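Local coordinates for protein xylan esterase, putative, AXE2C (Cellvibrio japonicus, PDB 2WAA) that removes acetyl groups from the plant cell-wall polysaccharides xylan and glucomannan, acting as a family 2 carbohydrate esterase, at residues N250-T253 with R254-R257; R257-L260 with D261-Q265; G289-R292 with Q293-S297; E328-P331 with Q332-I336. All coordinates share one frame; numbering follows the deposited sequence. Where two conformers were deposited one is given.

Contact 1: residues N250-T253 with R254-R257; sequences NTYT and RFVR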
loop_
_atom_site.group_PDB
_atom_site.type_symbol
_atom_site.label_atom_id
_atom_site.label_comp_id
_atom_site.label_asym_id
_atom_site.label_seq_id
_atom_site.Cartn_x
_atom_site.Cartn_y
_atom_site.Cartn_z
ATOM N N ASN A 250 13.139 -17.335 -14.540
ATOM C CA ASN A 250 11.965 -17.898 -15.178
ATOM C C ASN A 250 10.683 -17.555 -14.417
ATOM O O ASN A 250 9.645 -17.295 -15.041
ATOM C CB ASN A 250 12.107 -19.409 -15.364
ATOM C CG ASN A 250 13.114 -19.748 -16.441
ATOM O OD1 ASN A 250 13.386 -18.936 -17.362
ATOM N ND2 ASN A 250 13.645 -20.954 -16.368
ATOM N N THR A 251 10.728 -17.528 -13.090
ATOM C CA THR A 251 9.507 -17.144 -12.416
ATOM C C THR A 251 9.229 -15.653 -12.466
ATOM O O THR A 251 8.063 -15.282 -12.591
ATOM C CB THR A 251 9.176 -17.918 -11.087
ATOM O OG1 THR A 251 8.688 -17.053 -10.043
ATOM C CG2 THR A 251 10.325 -18.755 -10.639
ATOM N N TYR A 252 10.270 -14.820 -12.491
ATOM C CA TYR A 252 10.021 -13.394 -12.612
ATOM C C TYR A 252 9.420 -13.125 -13.992
ATOM O O TYR A 252 8.468 -12.350 -14.134
ATOM C CB TYR A 252 11.298 -12.581 -12.422
ATOM C CG TYR A 252 11.081 -11.235 -11.753
ATOM C CD1 TYR A 252 9.814 -10.637 -11.717
ATOM C CD2 TYR A 252 12.132 -10.590 -11.125
ATOM C CE1 TYR A 252 9.612 -9.363 -11.091
ATOM C CE2 TYR A 252 11.955 -9.311 -10.520
ATOM C CZ TYR A 252 10.699 -8.723 -10.502
ATOM O OH TYR A 252 10.559 -7.526 -9.856
ATOM N N THR A 253 9.979 -13.774 -15.029
ATOM C CA THR A 253 9.471 -13.590 -16.379
ATOM C C THR A 253 8.006 -14.017 -16.428
ATOM O O THR A 253 7.162 -13.295 -16.980
ATOM C CB THR A 253 10.295 -14.438 -17.360
ATOM O OG1 THR A 253 11.626 -13.891 -17.388
ATOM C CG2 THR A 253 9.708 -14.403 -18.775
ATOM N N ARG A 254 7.691 -15.171 -15.837
ATOM C CA ARG A 254 6.313 -15.622 -15.886
ATOM C C ARG A 254 5.380 -14.659 -15.148
ATOM O O ARG A 254 4.289 -14.369 -15.635
ATOM C CB ARG A 254 6.177 -17.055 -15.400
ATOM C CG ARG A 254 4.766 -17.574 -15.634
ATOM C CD ARG A 254 4.651 -19.080 -15.579
ATOM N NE ARG A 254 3.242 -19.476 -15.598
ATOM C CZ ARG A 254 2.721 -20.344 -16.463
ATOM N NH1 ARG A 254 3.498 -20.925 -17.373
ATOM N NH2 ARG A 254 1.432 -20.644 -16.409
ATOM N N PHE A 255 5.807 -14.141 -14.005
ATOM C CA PHE A 255 4.964 -13.157 -13.282
ATOM C C PHE A 255 4.734 -11.856 -14.069
ATOM O O PHE A 255 3.610 -11.339 -14.121
ATOM C CB PHE A 255 5.553 -12.905 -11.868
ATOM C CG PHE A 255 4.761 -11.899 -11.051
ATOM C CD1 PHE A 255 3.416 -12.130 -10.768
ATOM C CD2 PHE A 255 5.350 -10.712 -10.607
ATOM C CE1 PHE A 255 2.662 -11.188 -10.035
ATOM C CE2 PHE A 255 4.610 -9.775 -9.865
ATOM C CZ PHE A 255 3.255 -10.017 -9.592
ATOM N N VAL A 256 5.775 -11.317 -14.711
ATOM C CA VAL A 256 5.622 -10.045 -15.397
ATOM C C VAL A 256 4.752 -10.299 -16.627
ATOM O O VAL A 256 3.938 -9.463 -16.972
ATOM C CB VAL A 256 6.967 -9.436 -15.781
ATOM C CG1 VAL A 256 6.786 -8.230 -16.713
ATOM C CG2 VAL A 256 7.748 -9.039 -14.487
ATOM N N ARG A 257 4.865 -11.486 -17.228
ATOM C CA ARG A 257 3.905 -11.841 -18.277
ATOM C C ARG A 257 2.443 -11.795 -17.802
ATOM O O ARG A 257 1.566 -11.314 -18.525
ATOM C CB ARG A 257 4.247 -13.195 -18.898
ATOM C CG ARG A 257 5.372 -13.088 -19.863
ATOM C CD ARG A 257 5.666 -14.415 -20.582
ATOM N NE ARG A 257 6.820 -14.160 -21.444
ATOM C CZ ARG A 257 7.840 -14.993 -21.618
ATOM N NH1 ARG A 257 7.860 -16.177 -20.998
ATOM N NH2 ARG A 257 8.850 -14.622 -22.411
#
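Thr253 lays its methyl group over the guanidinium of Arg257, one turn further along helix 245-262, an α-helix flanking the parallel sheet of the SGNH/GDSL-type hydrolase domain. CG2 stands 3.3 Å above the plane of the guanidinium and over its centre, NH1 being the closest atom of the group, 3.4 Å from CG2. The two side chains run side by side in the same direction. In Thr253 the methyl is placed anti to the backbone N, which directs it along the helix toward the arginine, while OG1 turns back to bond the carbonyl of Ile249 and, weakly, OE1 of Gln294. Arg257 is extended from CG to NE, and its CG also lies 3.4 Å from Thr253 O, so aliphatic stem and flat head both follow the threonine.

On the buried side Tyr252 and Val256 form another i to i+4 pair. The methyl CG2 of Val256 approaches CD1 of the tyrosine ring obliquely at 3.8 Å, and the phenol OH reaches past it to Ser231 OG on the sheet. Phe255 meets Tyr252 more loosely: Tyr252 CE1 lies near the plane of the phenylalanine ring, at its edge, 4.5 Å from CD2. Tyr206 packs edge-to-face with Phe255, while Thr291 and Leu295 touch the buried side from neighbouring helix 278-295.

Four backbone hydrogen bonds join the successive turns, among them Val256 N to Tyr252 O at 2.9 Å, and Val256 CG2 rests 3.4 Å from that same carbonyl oxygen.

Contact 2: residues R257-L260 with D261-Q265; sequences RTLL and DNHPQ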
loop_
_atom_site.group_PDB
_atom_site.type_symbol
_atom_site.label_atom_id
_atom_site.label_comp_id
_atom_site.label_asym_id
_atom_site.label_seq_id
_atom_site.Cartn_x
_atom_site.Cartn_y
_atom_site.Cartn_z
ATOM N N ARG A 257 4.865 -11.486 -17.228
ATOM C CA ARG A 257 3.905 -11.841 -18.277
ATOM C C ARG A 257 2.443 -11.795 -17.802
ATOM O O ARG A 257 1.566 -11.314 -18.525
ATOM C CB ARG A 257 4.247 -13.195 -18.898
ATOM C CG ARG A 257 5.372 -13.088 -19.863
ATOM C CD ARG A 257 5.666 -14.415 -20.582
ATOM N NE ARG A 257 6.820 -14.160 -21.444
ATOM C CZ ARG A 257 7.840 -14.993 -21.618
ATOM N NH1 ARG A 257 7.860 -16.177 -20.998
ATOM N NH2 ARG A 257 8.850 -14.622 -22.411
ATOM N N THR A 258 2.163 -12.288 -16.592
ATOM C CA THR A 258 0.843 -12.143 -16.009
ATOM C C THR A 258 0.437 -10.670 -15.855
ATOM O O THR A 258 -0.694 -10.270 -16.192
ATOM C CB THR A 258 0.806 -12.832 -14.608
ATOM O OG1 THR A 258 1.024 -14.250 -14.771
ATOM C CG2 THR A 258 -0.559 -12.581 -13.882
ATOM N N LEU A 259 1.357 -9.849 -15.351
ATOM C CA LEU A 259 1.049 -8.448 -15.194
ATOM C C LEU A 259 0.717 -7.811 -16.547
ATOM O O LEU A 259 -0.206 -6.988 -16.661
ATOM C CB LEU A 259 2.232 -7.689 -14.593
ATOM C CG LEU A 259 2.568 -8.104 -13.171
ATOM C CD1 LEU A 259 3.784 -7.292 -12.750
ATOM C CD2 LEU A 259 1.373 -7.838 -12.203
ATOM N N LEU A 260 1.530 -8.126 -17.542
ATOM C CA LEU A 260 1.403 -7.477 -18.851
ATOM C C LEU A 260 0.027 -7.816 -19.455
ATOM O O LEU A 260 -0.611 -6.988 -20.109
ATOM C CB LEU A 260 2.511 -7.987 -19.791
ATOM C CG LEU A 260 3.947 -7.406 -19.570
ATOM C CD1 LEU A 260 5.013 -8.265 -20.327
ATOM C CD2 LEU A 260 4.026 -5.980 -19.974
ATOM N N ASP A 261 -0.369 -9.057 -19.269
ATOM C CA ASP A 261 -1.632 -9.575 -19.806
ATOM C C ASP A 261 -2.819 -9.018 -19.004
ATOM O O ASP A 261 -3.806 -8.579 -19.579
ATOM C CB ASP A 261 -1.601 -11.107 -19.754
ATOM C CG ASP A 261 -2.929 -11.722 -20.077
ATOM O OD1 ASP A 261 -3.622 -11.152 -20.967
ATOM O OD2 ASP A 261 -3.298 -12.756 -19.454
ATOM N N ASN A 262 -2.718 -8.993 -17.676
ATOM C CA ASN A 262 -3.818 -8.436 -16.852
ATOM C C ASN A 262 -4.058 -6.943 -16.972
ATOM O O ASN A 262 -5.168 -6.470 -16.706
ATOM C CB ASN A 262 -3.573 -8.742 -15.359
ATOM C CG ASN A 262 -3.745 -10.209 -15.031
ATOM O OD1 ASN A 262 -4.146 -11.003 -15.899
ATOM N ND2 ASN A 262 -3.436 -10.586 -13.794
ATOM N N HIS A 263 -3.014 -6.194 -17.349
ATOM C CA HIS A 263 -3.038 -4.716 -17.336
ATOM C C HIS A 263 -2.454 -4.254 -18.658
ATOM O O HIS A 263 -1.265 -3.832 -18.727
ATOM C CB HIS A 263 -2.143 -4.222 -16.197
ATOM C CG HIS A 263 -2.477 -4.850 -14.876
ATOM N ND1 HIS A 263 -3.671 -4.615 -14.226
ATOM C CD2 HIS A 263 -1.782 -5.715 -14.096
ATOM C CE1 HIS A 263 -3.686 -5.297 -13.085
ATOM N NE2 HIS A 263 -2.555 -5.980 -12.991
ATOM N N PRO A 264 -3.248 -4.386 -19.739
ATOM C CA PRO A 264 -2.693 -4.256 -21.081
ATOM C C PRO A 264 -2.184 -2.862 -21.351
ATOM O O PRO A 264 -1.358 -2.677 -22.251
ATOM C CB PRO A 264 -3.891 -4.588 -22.009
ATOM C CG PRO A 264 -5.117 -4.424 -21.139
ATOM C CD PRO A 264 -4.663 -4.832 -19.755
ATOM N N GLN A 265 -2.682 -1.892 -20.598
ATOM C CA GLN A 265 -2.310 -0.479 -20.740
ATOM C C GLN A 265 -1.110 -0.087 -19.850
ATOM O O GLN A 265 -0.623 1.056 -19.947
ATOM C CB GLN A 265 -3.481 0.416 -20.288
ATOM C CG GLN A 265 -3.671 0.472 -18.696
ATOM C CD GLN A 265 -4.034 -0.928 -18.105
ATOM O OE1 GLN A 265 -4.576 -1.772 -18.816
ATOM N NE2 GLN A 265 -3.741 -1.155 -16.808
#
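Asp261 opens the last turn of helix 245-262 by donating its backbone N to Arg257 O, and its CB packs against the same oxygen at 3.4 Å. This is the C-terminal end of an α-helix that leads into strand 267-270 of the parallel sheet in the SGNH/GDSL-type hydrolase domain.

Asn262 follows, with its N bonded to Thr258 O at 2.8 Å. Its side chain lies alongside that of Thr258, pointing the same way, and ND2 comes 3.5 Å from the threonine methyl CG2. With CG anti to its own carbonyl carbon (chi1 -70°), the amide is carried back over the preceding turn, where its CG sits 3.3 Å from Thr258 O; ND2 itself donates to Tyr206 OH.

His263 is the first residue to leave helical geometry, yet its N still reaches Leu259 O at 3.0 Å, in a more bent bond (N-H...O 132°). Its ring atom CD2 approaches the same Leu259 O obliquely, at 3.3 Å. The imidazole is held at both nitrogens, ND1 by Gln225 and NE2 by Tyr206, which fixes its rotation, and one face rests on CB of the preceding Asn262.

Pro264 cannot continue the backbone bonding because it lacks an N-H. Leu260 O, which accepts a hydrogen bond from Arg299, instead receives a CH...O contact from Pro264 CA at 3.6 Å.

Contact 3: residues G289-R292 with Q293-S297; sequences GETR and QQLHS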
loop_
_atom_site.group_PDB
_atom_site.type_symbol
_atom_site.label_atom_id
_atom_site.label_comp_id
_atom_site.label_asym_id
_atom_site.label_seq_id
_atom_site.Cartn_x
_atom_site.Cartn_y
_atom_site.Cartn_z
ATOM N N GLY A 289 17.857 -7.662 -15.281
ATOM C CA GLY A 289 18.241 -7.348 -16.652
ATOM C C GLY A 289 17.934 -8.565 -17.528
ATOM O O GLY A 289 17.467 -8.430 -18.645
ATOM N N GLU A 290 18.208 -9.767 -17.043
ATOM C CA GLU A 290 17.976 -10.937 -17.876
ATOM C C GLU A 290 16.471 -11.217 -18.004
ATOM O O GLU A 290 16.012 -11.700 -19.035
ATOM C CB GLU A 290 18.699 -12.178 -17.338
ATOM C CG GLU A 290 18.687 -13.320 -18.315
ATOM C CD GLU A 290 19.659 -14.476 -17.925
ATOM O OE1 GLU A 290 20.631 -14.240 -17.178
ATOM O OE2 GLU A 290 19.409 -15.630 -18.359
ATOM N N THR A 291 15.715 -10.947 -16.952
ATOM C CA THR A 291 14.229 -11.044 -17.061
ATOM C C THR A 291 13.724 -10.152 -18.172
ATOM O O THR A 291 12.877 -10.540 -18.992
ATOM C CB THR A 291 13.614 -10.674 -15.709
ATOM O OG1 THR A 291 14.093 -11.633 -14.724
ATOM C CG2 THR A 291 12.049 -10.602 -15.765
ATOM N N ARG A 292 14.191 -8.913 -18.200
ATOM C CA ARG A 292 13.744 -8.002 -19.236
ATOM C C ARG A 292 14.163 -8.509 -20.625
ATOM O O ARG A 292 13.421 -8.383 -21.597
ATOM C CB ARG A 292 14.232 -6.579 -18.953
ATOM C CG ARG A 292 13.668 -6.035 -17.636
ATOM C CD ARG A 292 14.043 -4.574 -17.357
ATOM N NE ARG A 292 13.770 -3.714 -18.498
ATOM C CZ ARG A 292 14.673 -3.381 -19.406
ATOM N NH1 ARG A 292 15.912 -3.822 -19.284
ATOM N NH2 ARG A 292 14.343 -2.611 -20.430
ATOM N N GLN A 293 15.366 -9.059 -20.717
ATOM C CA GLN A 293 15.816 -9.610 -21.996
ATOM C C GLN A 293 14.876 -10.721 -22.481
ATOM O O GLN A 293 14.436 -10.724 -23.649
ATOM C CB GLN A 293 17.288 -10.068 -21.899
ATOM C CG GLN A 293 17.762 -10.764 -23.181
ATOM C CD GLN A 293 19.271 -10.739 -23.330
ATOM O OE1 GLN A 293 19.914 -9.715 -23.071
ATOM N NE2 GLN A 293 19.844 -11.854 -23.775
ATOM N N GLN A 294 14.512 -11.632 -21.588
ATOM C CA GLN A 294 13.571 -12.705 -21.940
ATOM C C GLN A 294 12.165 -12.213 -22.261
ATOM O O GLN A 294 11.507 -12.770 -23.141
ATOM C CB GLN A 294 13.462 -13.744 -20.840
ATOM C CG GLN A 294 14.794 -14.393 -20.522
ATOM C CD GLN A 294 14.645 -15.634 -19.700
ATOM O OE1 GLN A 294 13.549 -15.942 -19.200
ATOM N NE2 GLN A 294 15.749 -16.362 -19.540
ATOM N N LEU A 295 11.711 -11.181 -21.556
ATOM C CA LEU A 295 10.383 -10.617 -21.806
ATOM C C LEU A 295 10.235 -9.997 -23.201
ATOM O O LEU A 295 9.190 -10.139 -23.837
ATOM C CB LEU A 295 10.032 -9.544 -20.773
ATOM C CG LEU A 295 9.664 -10.117 -19.403
ATOM C CD1 LEU A 295 9.729 -9.013 -18.356
ATOM C CD2 LEU A 295 8.290 -10.865 -19.381
ATOM N N HIS A 296 11.283 -9.307 -23.647
ATOM C CA HIS A 296 11.319 -8.606 -24.924
ATOM C C HIS A 296 10.109 -7.705 -25.067
ATOM O O HIS A 296 9.382 -7.748 -26.077
ATOM C CB HIS A 296 11.383 -9.573 -26.122
ATOM C CG HIS A 296 11.788 -8.898 -27.399
ATOM N ND1 HIS A 296 13.108 -8.663 -27.728
ATOM C CD2 HIS A 296 11.050 -8.373 -28.408
ATOM C CE1 HIS A 296 13.167 -8.030 -28.890
ATOM N NE2 HIS A 296 11.934 -7.852 -29.329
ATOM N N SER A 297 9.887 -6.876 -24.055
ATOM C CA SER A 297 8.676 -6.070 -24.015
ATOM C C SER A 297 9.046 -4.608 -24.048
ATOM O O SER A 297 9.917 -4.191 -23.307
ATOM C CB SER A 297 7.922 -6.344 -22.717
ATOM O OG SER A 297 6.816 -5.467 -22.601
HETATM O O HOH W 1 18.013 -15.037 -20.815
HETATM O O HOH W 2 11.394 -6.419 -21.619
#
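Gln294 starts with CB 3.7 Å from Glu290 O, the carbonyl that its own backbone N bonds at 3.0 Å. CG comes closer still to that oxygen, at 3.3 Å, and from there the chain runs extended toward the carboxylate of Glu290. NE2 does not touch OE2 directly: water 1 lies between them, accepting from NE2 and donating to Glu290 OE2, each at 2.9 Å. The amide and carboxylate planes stand 64° apart, so the water joins two groups turned well away from coplanarity. Glu290 OE1 forms a salt bridge with Arg245.

One residue on, Leu295 lies alongside Thr291, its CD1 meeting the threonine CG2 at 3.8 Å. Both residues are buried; the threonine methyl makes the touch, while OG1 bonds Tyr287 O. Leu295 also touches Val256 and Val300.

His296 N bonds Arg292 O, and the chain then leaves the helix with a positive phi at His296. Water 2 lies 2.8 Å from Arg292 O and accepts from Ser297 N, linking the last turn to the residue beyond it. The helix, left through a residue of left-handed conformation at His296, is that of the β-α-β crossover from strand 267-270 to strand 300-302.

Contact 4: residues E328-P331 with Q332-I336; sequences ELTP and QLRQI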
loop_
_atom_site.group_PDB
_atom_site.type_symbol
_atom_site.label_atom_id
_atom_site.label_comp_id
_atom_site.label_asym_id
_atom_site.label_seq_id
_atom_site.Cartn_x
_atom_site.Cartn_y
_atom_site.Cartn_z
ATOM N N GLU A 328 14.868 9.599 -5.555
ATOM C CA GLU A 328 15.698 8.926 -6.541
ATOM C C GLU A 328 14.876 8.267 -7.620
ATOM O O GLU A 328 15.280 8.220 -8.777
ATOM C CB GLU A 328 16.561 7.845 -5.883
ATOM C CG GLU A 328 17.814 8.327 -5.244
ATOM C CD GLU A 328 18.746 7.169 -4.950
ATOM O OE1 GLU A 328 18.326 5.992 -5.071
ATOM O OE2 GLU A 328 19.907 7.423 -4.618
ATOM N N LEU A 329 13.723 7.734 -7.218
ATOM C CA LEU A 329 12.885 6.938 -8.105
ATOM C C LEU A 329 12.050 7.867 -9.005
ATOM O O LEU A 329 11.900 7.612 -10.187
ATOM C CB LEU A 329 11.951 6.071 -7.256
ATOM C CG LEU A 329 10.813 5.337 -7.946
ATOM C CD1 LEU A 329 11.428 4.383 -9.011
ATOM C CD2 LEU A 329 10.011 4.542 -6.935
ATOM N N THR A 330 11.496 8.927 -8.409
ATOM C CA THR A 330 10.491 9.780 -9.069
ATOM C C THR A 330 11.002 10.305 -10.416
ATOM O O THR A 330 10.326 10.130 -11.427
ATOM C CB THR A 330 9.990 10.909 -8.115
ATOM O OG1 THR A 330 9.282 10.297 -7.001
ATOM C CG2 THR A 330 9.031 11.858 -8.872
ATOM N N PRO A 331 12.231 10.865 -10.456
ATOM C CA PRO A 331 12.743 11.370 -11.752
ATOM C C PRO A 331 12.860 10.317 -12.862
ATOM O O PRO A 331 12.618 10.626 -14.034
ATOM C CB PRO A 331 14.151 11.915 -11.407
ATOM C CG PRO A 331 14.171 12.105 -9.930
ATOM C CD PRO A 331 13.148 11.132 -9.337
ATOM N N GLN A 332 13.224 9.088 -12.489
ATOM C CA GLN A 332 13.318 8.014 -13.435
ATOM C C GLN A 332 11.924 7.634 -13.947
ATOM O O GLN A 332 11.758 7.410 -15.153
ATOM C CB GLN A 332 14.004 6.804 -12.810
ATOM C CG GLN A 332 15.451 7.087 -12.368
ATOM C CD GLN A 332 16.087 5.829 -11.753
ATOM O OE1 GLN A 332 16.426 4.873 -12.468
ATOM N NE2 GLN A 332 16.233 5.823 -10.428
ATOM N N LEU A 333 10.934 7.548 -13.035
ATOM C CA LEU A 333 9.558 7.305 -13.425
ATOM C C LEU A 333 9.024 8.411 -14.357
ATOM O O LEU A 333 8.263 8.123 -15.317
ATOM C CB LEU A 333 8.679 7.182 -12.192
ATOM C CG LEU A 333 9.069 6.013 -11.303
ATOM C CD1 LEU A 333 8.054 5.851 -10.131
ATOM C CD2 LEU A 333 9.119 4.674 -12.100
ATOM N N ARG A 334 9.395 9.650 -14.094
ATOM C CA ARG A 334 8.935 10.703 -15.038
ATOM C C ARG A 334 9.404 10.413 -16.475
ATOM O O ARG A 334 8.652 10.633 -17.454
ATOM C CB ARG A 334 9.412 12.102 -14.628
ATOM C CG ARG A 334 8.889 12.554 -13.261
ATOM C CD ARG A 334 9.002 14.071 -13.094
ATOM N NE ARG A 334 8.524 14.504 -11.770
ATOM C CZ ARG A 334 7.256 14.786 -11.476
ATOM N NH1 ARG A 334 6.314 14.678 -12.416
ATOM N NH2 ARG A 334 6.934 15.170 -10.239
ATOM N N GLN A 335 10.659 9.967 -16.629
ATOM C CA GLN A 335 11.226 9.744 -17.958
ATOM C C GLN A 335 10.559 8.539 -18.587
ATOM O O GLN A 335 10.300 8.520 -19.790
ATOM C CB GLN A 335 12.756 9.503 -17.878
ATOM C CG GLN A 335 13.603 10.751 -17.665
ATOM C CD GLN A 335 15.042 10.447 -17.215
ATOM O OE1 GLN A 335 15.255 9.599 -16.361
ATOM N NE2 GLN A 335 16.019 11.166 -17.766
ATOM N N ILE A 336 10.337 7.499 -17.771
ATOM C CA ILE A 336 9.784 6.259 -18.277
ATOM C C ILE A 336 8.318 6.502 -18.712
ATOM O O ILE A 336 7.884 5.962 -19.729
ATOM C CB ILE A 336 9.877 5.139 -17.224
ATOM C CG1 ILE A 336 11.331 4.617 -17.107
ATOM C CG2 ILE A 336 9.015 3.936 -17.610
ATOM C CD1 ILE A 336 11.619 3.968 -15.753
#
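Apolar contact is made chiefly by Leu329 and Leu333, whose branches meet at an angle on the buried side: Leu329 CG lies 3.6 Å from Leu333 CD1, and CD1 of Leu329 backs onto CG of Leu333 at 3.7 Å. The two reach the helix face differently, Leu329 with CG anti to its backbone N (chi1 169°) and Leu333 with CG anti to its carbonyl carbon, which brings the branches together. Thr171 of helix 167-174 touches both.

Near the kink at Pro331, which has no N-H, the Gln332 side chain rather than its backbone N bonds Glu328 O. NE2 donates to that oxygen at 3.1 Å, in its own amide plane and very straight at hydrogen. It stands above the carbonyl plane, 46° out of it. NE2 also bonds Ser304 O, so two carbonyls hold the amide. The segments belong to helix 319-337, the last helix of the SGNH/GDSL-type domain, packed on the parallel sheet through Leu333 and Ile336.

Backbone bonds carry the helix across and past the kink: Leu333 N to Leu329 O and Arg334 N to Thr330 O, then a weak Gln335 N to Pro331 O at 3.3 Å.

The methyl CG2 of Thr330 lies alongside the arginine, 4.0 Å from Arg334 NE, while the guanidinium NH1 bonds the carbonyl of Trp339.

All four contacts are turns of helices in the SGNH/GDSL-type hydrolase domain, away from the inferred catalytic residues. Contacts 1 and 2 follow each other on helix 245-262, share Arg257 and have centres about 11 Å apart. Contact 3, later on helix 278-295, lies about 10 Å from contact 1, centre to centre; the helices meet where Val256 CG1 comes 3.5 Å from Leu295 CD1. Contact 4, last in sequence on helix 319-337, touches none of the others, its centre 20 to 23 Å from theirs. Strand 267-270 links contacts 1, 2 and 4: Val256, Leu259 and Leu260 meet Ile268, whereas Leu333 and Ile336 meet Val269, consistent with helices 245-262 and 319-337 sandwiching the parallel sheet from opposite faces.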